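Local coordinates for protein SxtG (Microseira wollei, PDB 6U1R) that probably transfers an amidino group to an intermediate of saxitoxin biosynthesis, as a member of the amidinotransferase family, at residues E95-E103 with L324-I332. Sequence-based numbering, arbitrary orientation.
Sequences EFIHILEAE and LMLDEERVI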
loop_
_atom_site.group_PDB
_atom_site.type_symbol
_atom_site.label_atom_id
_atom_site.label_comp_id
_atom_site.label_asym_id
_atom_site.label_seq_id
_atom_site.Cartn_x
_atom_site.Cartn_y
_atom_site.Cartn_z
ATOM N N GLU A 95 -26.260 -20.952 -0.805
ATOM C CA GLU A 95 -27.577 -20.543 -1.291
ATOM C C GLU A 95 -27.568 -19.085 -1.759
ATOM O O GLU A 95 -28.189 -18.751 -2.773
ATOM C CB GLU A 95 -28.632 -20.758 -0.207
ATOM C CG GLU A 95 -30.048 -20.386 -0.661
ATOM C CD GLU A 95 -30.437 -21.020 -2.005
ATOM O OE1 GLU A 95 -30.177 -22.232 -2.205
ATOM O OE2 GLU A 95 -30.983 -20.297 -2.872
ATOM N N PHE A 96 -26.887 -18.208 -1.018
ATOM C CA PHE A 96 -26.707 -16.818 -1.439
ATOM C C PHE A 96 -26.060 -16.746 -2.822
ATOM O O PHE A 96 -26.525 -16.019 -3.707
ATOM C CB PHE A 96 -25.871 -16.095 -0.366
ATOM C CG PHE A 96 -25.451 -14.694 -0.721
ATOM C CD1 PHE A 96 -26.349 -13.788 -1.233
ATOM C CD2 PHE A 96 -24.156 -14.269 -0.457
ATOM C CE1 PHE A 96 -25.964 -12.489 -1.527
ATOM C CE2 PHE A 96 -23.755 -12.961 -0.745
ATOM C CZ PHE A 96 -24.671 -12.061 -1.279
ATOM N N ILE A 97 -25.003 -17.528 -3.043
ATOM C CA ILE A 97 -24.358 -17.553 -4.348
ATOM C C ILE A 97 -25.318 -18.082 -5.419
ATOM O O ILE A 97 -25.378 -17.541 -6.535
ATOM C CB ILE A 97 -23.064 -18.385 -4.268
ATOM C CG1 ILE A 97 -22.011 -17.620 -3.450
ATOM C CG2 ILE A 97 -22.547 -18.718 -5.660
ATOM C CD1 ILE A 97 -20.830 -18.465 -2.982
ATOM N N HIS A 98 -26.100 -19.121 -5.091
ATOM C CA HIS A 98 -27.074 -19.644 -6.052
ATOM C C HIS A 98 -28.065 -18.555 -6.477
ATOM O O HIS A 98 -28.404 -18.437 -7.661
ATOM C CB HIS A 98 -27.831 -20.838 -5.465
ATOM C CG HIS A 98 -27.139 -22.168 -5.610
ATOM N ND1 HIS A 98 -26.409 -22.527 -6.722
ATOM C CD2 HIS A 98 -27.106 -23.240 -4.781
ATOM C CE1 HIS A 98 -25.935 -23.753 -6.565
ATOM N NE2 HIS A 98 -26.344 -24.207 -5.395
ATOM N N ILE A 99 -28.538 -17.748 -5.527
ATOM C CA ILE A 99 -29.417 -16.624 -5.861
ATOM C C ILE A 99 -28.718 -15.645 -6.799
ATOM O O ILE A 99 -29.280 -15.221 -7.819
ATOM C CB ILE A 99 -29.902 -15.923 -4.579
ATOM C CG1 ILE A 99 -30.796 -16.884 -3.772
ATOM C CG2 ILE A 99 -30.645 -14.634 -4.936
ATOM C CD1 ILE A 99 -31.294 -16.342 -2.428
ATOM N N LEU A 100 -27.501 -15.227 -6.445
ATOM C CA LEU A 100 -26.764 -14.293 -7.294
ATOM C C LEU A 100 -26.635 -14.812 -8.722
ATOM O O LEU A 100 -26.839 -14.068 -9.692
ATOM C CB LEU A 100 -25.376 -14.031 -6.707
ATOM C CG LEU A 100 -25.315 -13.217 -5.407
ATOM C CD1 LEU A 100 -23.877 -13.218 -4.870
ATOM C CD2 LEU A 100 -25.786 -11.799 -5.621
ATOM N N GLU A 101 -26.266 -16.083 -8.869
ATOM C CA GLU A 101 -26.090 -16.657 -10.197
ATOM C C GLU A 101 -27.417 -16.757 -10.945
ATOM O O GLU A 101 -27.474 -16.496 -12.156
ATOM C CB GLU A 101 -25.413 -18.021 -10.072
ATOM C CG GLU A 101 -23.970 -17.907 -9.529
ATOM C CD GLU A 101 -23.309 -19.252 -9.211
ATOM O OE1 GLU A 101 -24.013 -20.233 -8.875
ATOM O OE2 GLU A 101 -22.062 -19.308 -9.265
ATOM N N ALA A 102 -28.483 -17.157 -10.259
ATOM C CA ALA A 102 -29.787 -17.221 -10.913
ATOM C C ALA A 102 -30.236 -15.848 -11.375
ATOM O O ALA A 102 -30.934 -15.721 -12.393
ATOM C CB ALA A 102 -30.809 -17.827 -9.964
ATOM N N GLU A 103 -29.846 -14.806 -10.646
ATOM C CA GLU A 103 -30.165 -13.441 -11.035
ATOM C C GLU A 103 -29.186 -12.865 -12.070
ATOM O O GLU A 103 -29.248 -11.661 -12.344
ATOM C CB GLU A 103 -30.215 -12.558 -9.784
ATOM C CG GLU A 103 -31.318 -12.936 -8.810
ATOM C CD GLU A 103 -32.710 -12.734 -9.387
ATOM O OE1 GLU A 103 -32.885 -11.824 -10.226
ATOM O OE2 GLU A 103 -33.623 -13.500 -9.002
ATOM N N LEU A 324 -27.804 -5.917 -0.232
ATOM C CA LEU A 324 -27.011 -5.863 -1.462
ATOM C C LEU A 324 -27.966 -5.617 -2.623
ATOM O O LEU A 324 -28.910 -6.387 -2.815
ATOM C CB LEU A 324 -26.215 -7.157 -1.695
ATOM C CG LEU A 324 -25.429 -7.226 -3.019
ATOM C CD1 LEU A 324 -24.305 -6.216 -3.004
ATOM C CD2 LEU A 324 -24.894 -8.630 -3.326
ATOM N N MET A 325 -27.706 -4.559 -3.390
ATOM C CA MET A 325 -28.496 -4.217 -4.569
ATOM C C MET A 325 -27.928 -4.925 -5.795
ATOM O O MET A 325 -26.735 -4.803 -6.082
ATOM C CB MET A 325 -28.484 -2.710 -4.828
ATOM C CG MET A 325 -28.959 -1.816 -3.675
ATOM S SD MET A 325 -30.598 -2.192 -3.117
ATOM C CE MET A 325 -31.566 -1.840 -4.587
ATOM N N LEU A 326 -28.797 -5.603 -6.545
ATOM C CA LEU A 326 -28.426 -6.166 -7.837
ATOM C C LEU A 326 -28.648 -5.196 -8.986
ATOM O O LEU A 326 -28.035 -5.358 -10.053
ATOM C CB LEU A 326 -29.222 -7.449 -8.089
ATOM C CG LEU A 326 -29.216 -8.473 -6.954
ATOM C CD1 LEU A 326 -29.934 -9.752 -7.361
ATOM C CD2 LEU A 326 -27.790 -8.763 -6.474
ATOM N N ASP A 327 -29.542 -4.233 -8.799
ATOM C CA ASP A 327 -29.730 -3.068 -9.661
ATOM C C ASP A 327 -30.513 -2.075 -8.810
ATOM O O ASP A 327 -30.554 -2.218 -7.585
ATOM C CB ASP A 327 -30.408 -3.440 -10.993
ATOM C CG ASP A 327 -31.726 -4.165 -10.818
ATOM O OD1 ASP A 327 -32.436 -3.928 -9.816
ATOM O OD2 ASP A 327 -32.050 -4.986 -11.711
ATOM N N GLU A 328 -31.144 -1.082 -9.442
ATOM C CA GLU A 328 -31.859 -0.073 -8.665
ATOM C C GLU A 328 -33.120 -0.606 -7.986
ATOM O O GLU A 328 -33.696 0.096 -7.141
ATOM C CB GLU A 328 -32.223 1.107 -9.565
ATOM C CG GLU A 328 -31.001 1.803 -10.120
ATOM C CD GLU A 328 -31.317 3.043 -10.927
ATOM O OE1 GLU A 328 -32.487 3.489 -10.915
ATOM O OE2 GLU A 328 -30.380 3.580 -11.562
ATOM N N GLU A 329 -33.552 -1.819 -8.312
ATOM C CA GLU A 329 -34.813 -2.368 -7.824
ATOM C C GLU A 329 -34.634 -3.628 -6.989
ATOM O O GLU A 329 -35.227 -3.741 -5.912
ATOM C CB GLU A 329 -35.728 -2.640 -9.036
ATOM C CG GLU A 329 -37.031 -3.328 -8.705
ATOM C CD GLU A 329 -37.902 -3.581 -9.944
ATOM O OE1 GLU A 329 -37.367 -3.544 -11.073
ATOM O OE2 GLU A 329 -39.121 -3.826 -9.787
ATOM N N ARG A 330 -33.857 -4.597 -7.472
ATOM C CA ARG A 330 -33.718 -5.885 -6.812
ATOM C C ARG A 330 -32.712 -5.789 -5.670
ATOM O O ARG A 330 -31.584 -5.321 -5.869
ATOM C CB ARG A 330 -33.256 -6.949 -7.809
ATOM C CG ARG A 330 -34.314 -7.357 -8.868
ATOM C CD ARG A 330 -33.712 -8.340 -9.885
ATOM N NE ARG A 330 -32.657 -7.718 -10.684
ATOM C CZ ARG A 330 -31.688 -8.365 -11.340
ATOM N NH1 ARG A 330 -31.595 -9.685 -11.289
ATOM N NH2 ARG A 330 -30.787 -7.680 -12.042
ATOM N N VAL A 331 -33.119 -6.242 -4.491
ATOM C CA VAL A 331 -32.324 -6.109 -3.268
ATOM C C VAL A 331 -32.376 -7.418 -2.485
ATOM O O VAL A 331 -33.460 -7.945 -2.219
ATOM C CB VAL A 331 -32.817 -4.923 -2.402
ATOM C CG1 VAL A 331 -34.311 -4.988 -2.136
ATOM C CG2 VAL A 331 -32.033 -4.844 -1.094
ATOM N N ILE A 332 -31.198 -7.955 -2.125
ATOM C CA ILE A 332 -31.117 -9.158 -1.306
ATOM C C ILE A 332 -31.180 -8.731 0.154
ATOM O O ILE A 332 -30.448 -7.822 0.584
ATOM C CB ILE A 332 -29.843 -9.966 -1.621
ATOM C CG1 ILE A 332 -29.937 -10.545 -3.051
ATOM C CG2 ILE A 332 -29.648 -11.100 -0.616
ATOM C CD1 ILE A 332 -28.713 -11.244 -3.533
#
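Bent at chi3 (-65°), the chain of Arg330 swings its guanidinium toward the end of helix 83-102, where Glu103, folded at chi2 (-65°), turns its carboxylate back to meet it. One nitrogen makes both bonds across the gap: Arg330 NH1 lies 2.7 Å from Glu103 OE1, on that oxygen's anti lone pair, and 3.2 Å from the backbone Glu103 O, on a lone pair in the carbonyl plane. Both acceptors sit close to the guanidinium plane, although the carboxylate itself is turned 59° from it. The far edge is gripped side-on by Asp327, whose OD2 takes NE and NH2 of Arg330 from one face of its carboxylate; Leu326 CB lies over a guanidinium face. The planar group is thus fixed in rotation between two acids, which probably balance its charge. Asp327 OD1 in turn accepts Glu329 N, an Asx turn, and also Arg330 N three residues on, an Asx motif.

Farther back along the helix, toward Phe96, the contact is apolar. Ile332 CD1 reaches the edge of the Phe96 ring, 3.6 Å from CE1, and comes equally near Leu100 CD2. Leu100 CD2 also meets Leu326 CD2 at 3.7 Å, while Leu324 CD2 approaches Phe96 CZ at the ring edge.

Phe96 also meets the rings of Phe356 and Phe366, and its side chain lies about 9 Å from that of Cys368, predicted to form the amidino-cysteine intermediate. The helix, nearly antiparallel to strand 330-332, packs on the small mixed sheet 324-325, 330-334 and 350-354, consistent with the five-fold alpha/beta propeller of amidinotransferases.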